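Local coordinates for salicylaldehyde dehydrogenase NahF (Pseudomonas putida, PDB 4JZ6), which binds salicylaldehyde and probably oxidises it to salicylate with NAD+ and water, a step in naphthalene degradation, at residues L86-A89 against D90-S94; A254-A257 against A258-L261; K408-A411 against E412-I416. All coordinates share one frame; numbering follows the deposited sequence.

Interaction 1. Residues L86-A89 against D90-S94; sequences LKVA and DVMES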
# COMPACT_ATOMS: atom_id res chain seq x y z
N LEU A 86 19.21 -7.43 -18.50
CA LEU A 86 20.08 -6.66 -19.39
C LEU A 86 19.85 -7.10 -20.83
O LEU A 86 19.75 -6.28 -21.74
CB LEU A 86 21.54 -6.87 -18.98
CG LEU A 86 22.35 -5.68 -18.47
CD1 LEU A 86 21.47 -4.52 -18.05
CD2 LEU A 86 23.25 -6.12 -17.32
N LYS A 87 19.75 -8.42 -21.03
CA LYS A 87 19.50 -8.98 -22.35
C LYS A 87 18.16 -8.54 -22.94
O LYS A 87 18.08 -8.26 -24.14
CB LYS A 87 19.61 -10.50 -22.33
CG LYS A 87 19.64 -11.11 -23.73
CD LYS A 87 20.08 -12.57 -23.72
CE LYS A 87 20.26 -13.09 -25.14
NZ LYS A 87 20.63 -14.53 -25.16
N VAL A 88 17.12 -8.49 -22.10
CA VAL A 88 15.81 -8.02 -22.56
C VAL A 88 15.95 -6.65 -23.20
O VAL A 88 15.46 -6.42 -24.30
CB VAL A 88 14.79 -7.90 -21.41
CG1 VAL A 88 13.46 -7.39 -21.94
CG2 VAL A 88 14.60 -9.23 -20.72
N ALA A 89 16.65 -5.75 -22.50
CA ALA A 89 16.89 -4.41 -23.01
C ALA A 89 17.58 -4.44 -24.36
O ALA A 89 17.16 -3.76 -25.30
CB ALA A 89 17.70 -3.59 -22.02
N ASP A 90 18.64 -5.24 -24.48
CA ASP A 90 19.35 -5.39 -25.75
C ASP A 90 18.41 -5.85 -26.85
O ASP A 90 18.43 -5.33 -27.97
CB ASP A 90 20.50 -6.39 -25.61
CG ASP A 90 21.64 -5.87 -24.76
OD1 ASP A 90 21.76 -4.64 -24.60
OD2 ASP A 90 22.42 -6.71 -24.26
N VAL A 91 17.58 -6.84 -26.51
CA VAL A 91 16.65 -7.44 -27.47
C VAL A 91 15.56 -6.46 -27.90
O VAL A 91 15.19 -6.41 -29.08
CB VAL A 91 16.02 -8.74 -26.92
CG1 VAL A 91 14.93 -9.25 -27.84
CG2 VAL A 91 17.09 -9.79 -26.74
N MET A 92 15.05 -5.67 -26.96
CA MET A 92 14.05 -4.66 -27.30
C MET A 92 14.63 -3.61 -28.25
O MET A 92 13.96 -3.18 -29.19
CB MET A 92 13.51 -3.99 -26.04
CG MET A 92 12.83 -4.92 -25.07
SD MET A 92 11.77 -4.00 -23.93
CE MET A 92 10.45 -3.52 -25.04
N GLU A 93 15.86 -3.18 -28.00
CA GLU A 93 16.49 -2.18 -28.86
C GLU A 93 16.75 -2.75 -30.25
O GLU A 93 16.73 -2.02 -31.24
CB GLU A 93 17.77 -1.64 -28.22
CG GLU A 93 17.52 -0.84 -26.95
CD GLU A 93 18.79 -0.40 -26.25
OE1 GLU A 93 19.87 -0.96 -26.55
OE2 GLU A 93 18.72 0.52 -25.40
N SER A 94 16.97 -4.06 -30.32
CA SER A 94 17.23 -4.70 -31.61
C SER A 94 15.96 -4.77 -32.45
O SER A 94 16.02 -5.02 -33.65
CB SER A 94 17.82 -6.10 -31.42
OG SER A 94 16.87 -7.02 -30.92
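V88 and M92, one helical turn apart, meet through their side chains: CG1 of V88 lies 4.0 Å from CG of M92, and the two chains run side by side in the same direction. The first torsion of V88 (chi1 180°) sets CG1 opposite the backbone N, on the side of the next turn. CG of M92 also rests 3.1 Å from O of V88; with CG beside the backbone N (chi1 -60°) and SD carried on nearly anti (chi2 -162°), the end of the chain leads away from this turn. A lighter apolar touch joins CG of K87 to CG2 of V91 at 4.2 Å; here the lysine runs at a slant to the valine, its chain extended beyond CG.

The backbone bonds follow the i to i+4 pattern of an alpha-helix. N of D90 and of E93 reach O of L86 and of A89, while the two bonds between them are shorter: N of V91 to O of K87 and N of M92 to O of V88 both measure 2.8 Å. This is the last part of helix 78-94. Its buried face fits against two other helices: V88 touches F125 of helix 111-130 and A208 of helix 195-208, and M92 continues onto I201 and C204.

Acidic side chains reach a neighbouring helix. OD1 of D90 and OE2 of E93 both form salt bridges with R126, taking NH2 and NH1 respectively, which ties this helix to helix 111-130. Further along, OG of S94 donates to O of V91 at 2.6 Å, and O of E93 is hydrogen-bonded to OG1 of T96.

Interaction 2. Residues A254-A257 against A258-L261; sequences AQKA and AQHL
A Schellman motif ends helix 247-259, the helix of a beta-alpha-beta unit between strands 240-244 and 264-267, with L261, at positive phi (53°), as the C-prime residue. K262 N turns back to A257 O, and L261 N bonds to A258 O at 3.1 Å. The last i to i+4 bond of good length, A258 N to A254 O at 2.8 Å, is already bent, with an N-H...O angle of 141°. Q259 N is held weakly by two acceptors, Q255 O at 3.4 Å and K256 O at 3.1 Å. The next donor, H260 N, comes to A257 O at 3.1 Å from above the carbonyl plane, 69° out of it.

K256 and Q259 lie alongside each other, CD of the lysine 3.6 Å from NE2 of the glutamine. The imidazole of H260 brings CD2 to 3.6 Å from K256 O, while its NE2 is hydrogen-bonded to S234 OG. A257 packs on C264, which lines a salicylaldehyde pocket. A258 O, at the unwinding end, accepts from L261 N in its own chain and is also hydrogen-bonded to S251 OG of the second subunit, so the helix end is satisfied partly across the dimer interface.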
# COMPACT_ATOMS: atom_id res chain seq x y z
N ALA A 254 -9.42 -2.18 -6.96
CA ALA A 254 -9.00 -2.15 -5.56
C ALA A 254 -10.08 -2.72 -4.66
O ALA A 254 -9.78 -3.41 -3.68
CB ALA A 254 -8.64 -0.72 -5.15
N GLN A 255 -11.33 -2.43 -4.98
CA GLN A 255 -12.46 -2.99 -4.25
C GLN A 255 -12.45 -4.52 -4.29
O GLN A 255 -12.77 -5.18 -3.29
CB GLN A 255 -13.78 -2.44 -4.78
CG GLN A 255 -13.98 -0.97 -4.49
CD GLN A 255 -15.26 -0.42 -5.06
OE1 GLN A 255 -15.23 0.41 -5.98
NE2 GLN A 255 -16.40 -0.86 -4.53
N LYS A 256 -12.06 -5.07 -5.43
CA LYS A 256 -11.99 -6.52 -5.57
C LYS A 256 -10.83 -7.07 -4.75
O LYS A 256 -10.98 -8.07 -4.05
CB LYS A 256 -11.85 -6.92 -7.04
CG LYS A 256 -13.05 -6.54 -7.90
CD LYS A 256 -14.26 -7.41 -7.58
CE LYS A 256 -15.40 -7.14 -8.56
NZ LYS A 256 -16.60 -7.97 -8.26
N ALA A 257 -9.69 -6.39 -4.83
CA ALA A 257 -8.52 -6.84 -4.09
C ALA A 257 -8.73 -6.73 -2.58
O ALA A 257 -8.13 -7.48 -1.79
CB ALA A 257 -7.31 -6.06 -4.52
N ALA A 258 -9.58 -5.79 -2.17
CA ALA A 258 -9.89 -5.62 -0.76
C ALA A 258 -10.67 -6.82 -0.21
O ALA A 258 -10.52 -7.19 0.95
CB ALA A 258 -10.66 -4.34 -0.54
N GLN A 259 -11.50 -7.43 -1.06
CA GLN A 259 -12.27 -8.60 -0.65
C GLN A 259 -11.34 -9.78 -0.34
O GLN A 259 -11.72 -10.70 0.39
CB GLN A 259 -13.28 -9.00 -1.73
CG GLN A 259 -14.27 -7.90 -2.08
CD GLN A 259 -15.20 -8.30 -3.21
OE1 GLN A 259 -15.69 -9.43 -3.26
NE2 GLN A 259 -15.45 -7.37 -4.13
N HIS A 260 -10.12 -9.73 -0.88
CA HIS A 260 -9.12 -10.76 -0.63
C HIS A 260 -7.86 -10.20 0.04
O HIS A 260 -6.82 -10.87 0.05
CB HIS A 260 -8.76 -11.49 -1.93
CG HIS A 260 -9.95 -12.02 -2.66
ND1 HIS A 260 -10.66 -13.12 -2.22
CD2 HIS A 260 -10.57 -11.60 -3.78
CE1 HIS A 260 -11.66 -13.36 -3.05
NE2 HIS A 260 -11.63 -12.45 -4.01
N LEU A 261 -7.97 -8.99 0.58
CA LEU A 261 -6.88 -8.35 1.32
C LEU A 261 -5.57 -8.28 0.55
O LEU A 261 -4.49 -8.44 1.13
CB LEU A 261 -6.64 -9.04 2.68
CG LEU A 261 -7.62 -8.94 3.86
CD1 LEU A 261 -8.01 -7.49 4.14
CD2 LEU A 261 -8.86 -9.79 3.64

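Interaction 3. Residues K408-A411 against E412-I416; sequences KGEA and EAIRI. With SO4 (sulfate ion), chain F.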
# COMPACT_ATOMS: atom_id res chain seq x y z
N LYS A 408 -4.76 34.90 -9.53
CA LYS A 408 -4.06 36.06 -9.01
C LYS A 408 -3.23 35.68 -7.79
O LYS A 408 -3.77 35.48 -6.70
CB LYS A 408 -5.04 37.18 -8.66
CG LYS A 408 -5.52 37.97 -9.87
CD LYS A 408 -7.00 38.35 -9.75
CE LYS A 408 -7.49 39.06 -11.01
NZ LYS A 408 -8.93 39.43 -10.93
N GLY A 409 -1.93 35.58 -7.97
CA GLY A 409 -1.03 35.43 -6.84
C GLY A 409 -0.59 34.01 -6.57
O GLY A 409 -1.20 33.03 -7.02
N GLU A 410 0.49 33.91 -5.81
CA GLU A 410 1.12 32.64 -5.48
C GLU A 410 0.20 31.73 -4.67
O GLU A 410 0.13 30.52 -4.91
CB GLU A 410 2.40 32.92 -4.70
CG GLU A 410 2.97 31.74 -3.95
CD GLU A 410 4.18 32.14 -3.15
OE1 GLU A 410 4.71 31.29 -2.40
OE2 GLU A 410 4.61 33.31 -3.28
N ALA A 411 -0.52 32.33 -3.72
CA ALA A 411 -1.42 31.56 -2.86
C ALA A 411 -2.55 30.92 -3.66
O ALA A 411 -2.82 29.72 -3.50
CB ALA A 411 -1.97 32.44 -1.75
N GLU A 412 -3.19 31.70 -4.52
CA GLU A 412 -4.32 31.21 -5.32
C GLU A 412 -3.86 30.12 -6.29
O GLU A 412 -4.60 29.18 -6.58
CB GLU A 412 -5.04 32.34 -6.05
CG GLU A 412 -6.29 31.88 -6.80
CD GLU A 412 -6.93 32.96 -7.65
OE1 GLU A 412 -6.31 34.03 -7.85
OE2 GLU A 412 -8.07 32.75 -8.13
N ALA A 413 -2.63 30.25 -6.78
CA ALA A 413 -2.05 29.23 -7.66
C ALA A 413 -1.98 27.89 -6.93
O ALA A 413 -2.40 26.86 -7.46
CB ALA A 413 -0.68 29.66 -8.14
N ILE A 414 -1.43 27.91 -5.72
CA ILE A 414 -1.32 26.69 -4.93
C ILE A 414 -2.70 26.09 -4.67
O ILE A 414 -2.89 24.88 -4.77
CB ILE A 414 -0.60 26.96 -3.59
CG1 ILE A 414 0.85 27.40 -3.86
CG2 ILE A 414 -0.62 25.73 -2.70
CD1 ILE A 414 1.63 27.76 -2.63
N ARG A 415 -3.66 26.96 -4.36
CA ARG A 415 -5.04 26.55 -4.10
C ARG A 415 -5.62 25.79 -5.29
O ARG A 415 -6.11 24.67 -5.14
CB ARG A 415 -5.90 27.78 -3.78
CG ARG A 415 -7.22 27.47 -3.09
CD ARG A 415 -7.79 28.71 -2.42
NE ARG A 415 -8.17 29.76 -3.37
CZ ARG A 415 -7.69 31.00 -3.37
NH1 ARG A 415 -6.79 31.38 -2.46
NH2 ARG A 415 -8.11 31.88 -4.27
N ILE A 416 -5.54 26.41 -6.46
CA ILE A 416 -6.07 25.83 -7.69
C ILE A 416 -5.38 24.51 -8.05
O ILE A 416 -6.03 23.55 -8.46
CB ILE A 416 -5.95 26.81 -8.87
CG1 ILE A 416 -6.79 28.06 -8.58
CG2 ILE A 416 -6.39 26.16 -10.18
CD1 ILE A 416 -6.61 29.15 -9.59
S SO4 F . 0.40 36.53 -3.36
O1 SO4 F . 1.51 35.96 -2.60
O2 SO4 F . -0.07 37.73 -2.67
O3 SO4 F . 0.86 36.89 -4.70
O4 SO4 F . -0.69 35.55 -3.43
O HOH W 1 -2.98 34.40 -4.05
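K408 and E412 face each other across the first turn of helix 410-418, which follows strand 401-407 and has G409 as its N-cap. The packed side is the one toward the sheet and helix 433-442: A413 lies against C407, and I414 touches V439 and S442. Here the helix bonds are already regular, A413 N reaching G409 O at 3.1 Å and I414 N reaching E410 O at 3.1 Å. G409 N is taken by D310 OD2, and E410 OE2 forms a salt bridge with R438.

E412 stands at the border. Its side chain packs on C407, and its extended course (chi1 -175°) carries OE1 to K408 N, modelled at 2.4 Å, too short for the length to be relied on.

The other side is looser. R415 NH2 has a long salt bridge, 4.0 Å, with E412 OE2. A sulfate, probably from the crystallisation liquor, sits over the helix start, where the helix dipole would favour an anion: A411 N donates to its O4 at 3.2 Å, and E410 N more weakly to O3. One water links three groups, donating to K408 O and to sulfate O4 and accepting from E412 N at 2.7 Å.

How the interactions relate
The three contacts come in series along the chain and none touches another. Interaction 1 lies inside helix 78-94, interaction 2 at the C-terminal end of helix 247-259, interaction 3 at the N-terminal start of helix 410-418. The centres of interactions 1 and 2 are about 36 Å apart. Those of interactions 2 and 3 are about 38 Å apart. Interactions 1 and 3, on opposite sides of the chain's centre, have centres about 46 Å apart. Interaction 1 belongs to a helical layer; the helix of interaction 2 joins two parallel strands of the six-stranded sheet; that of interaction 3 lies beside the seven-stranded sheet. They sample separate parts of the aldehyde dehydrogenase fold, and only interaction 2 reaches the dimer partner.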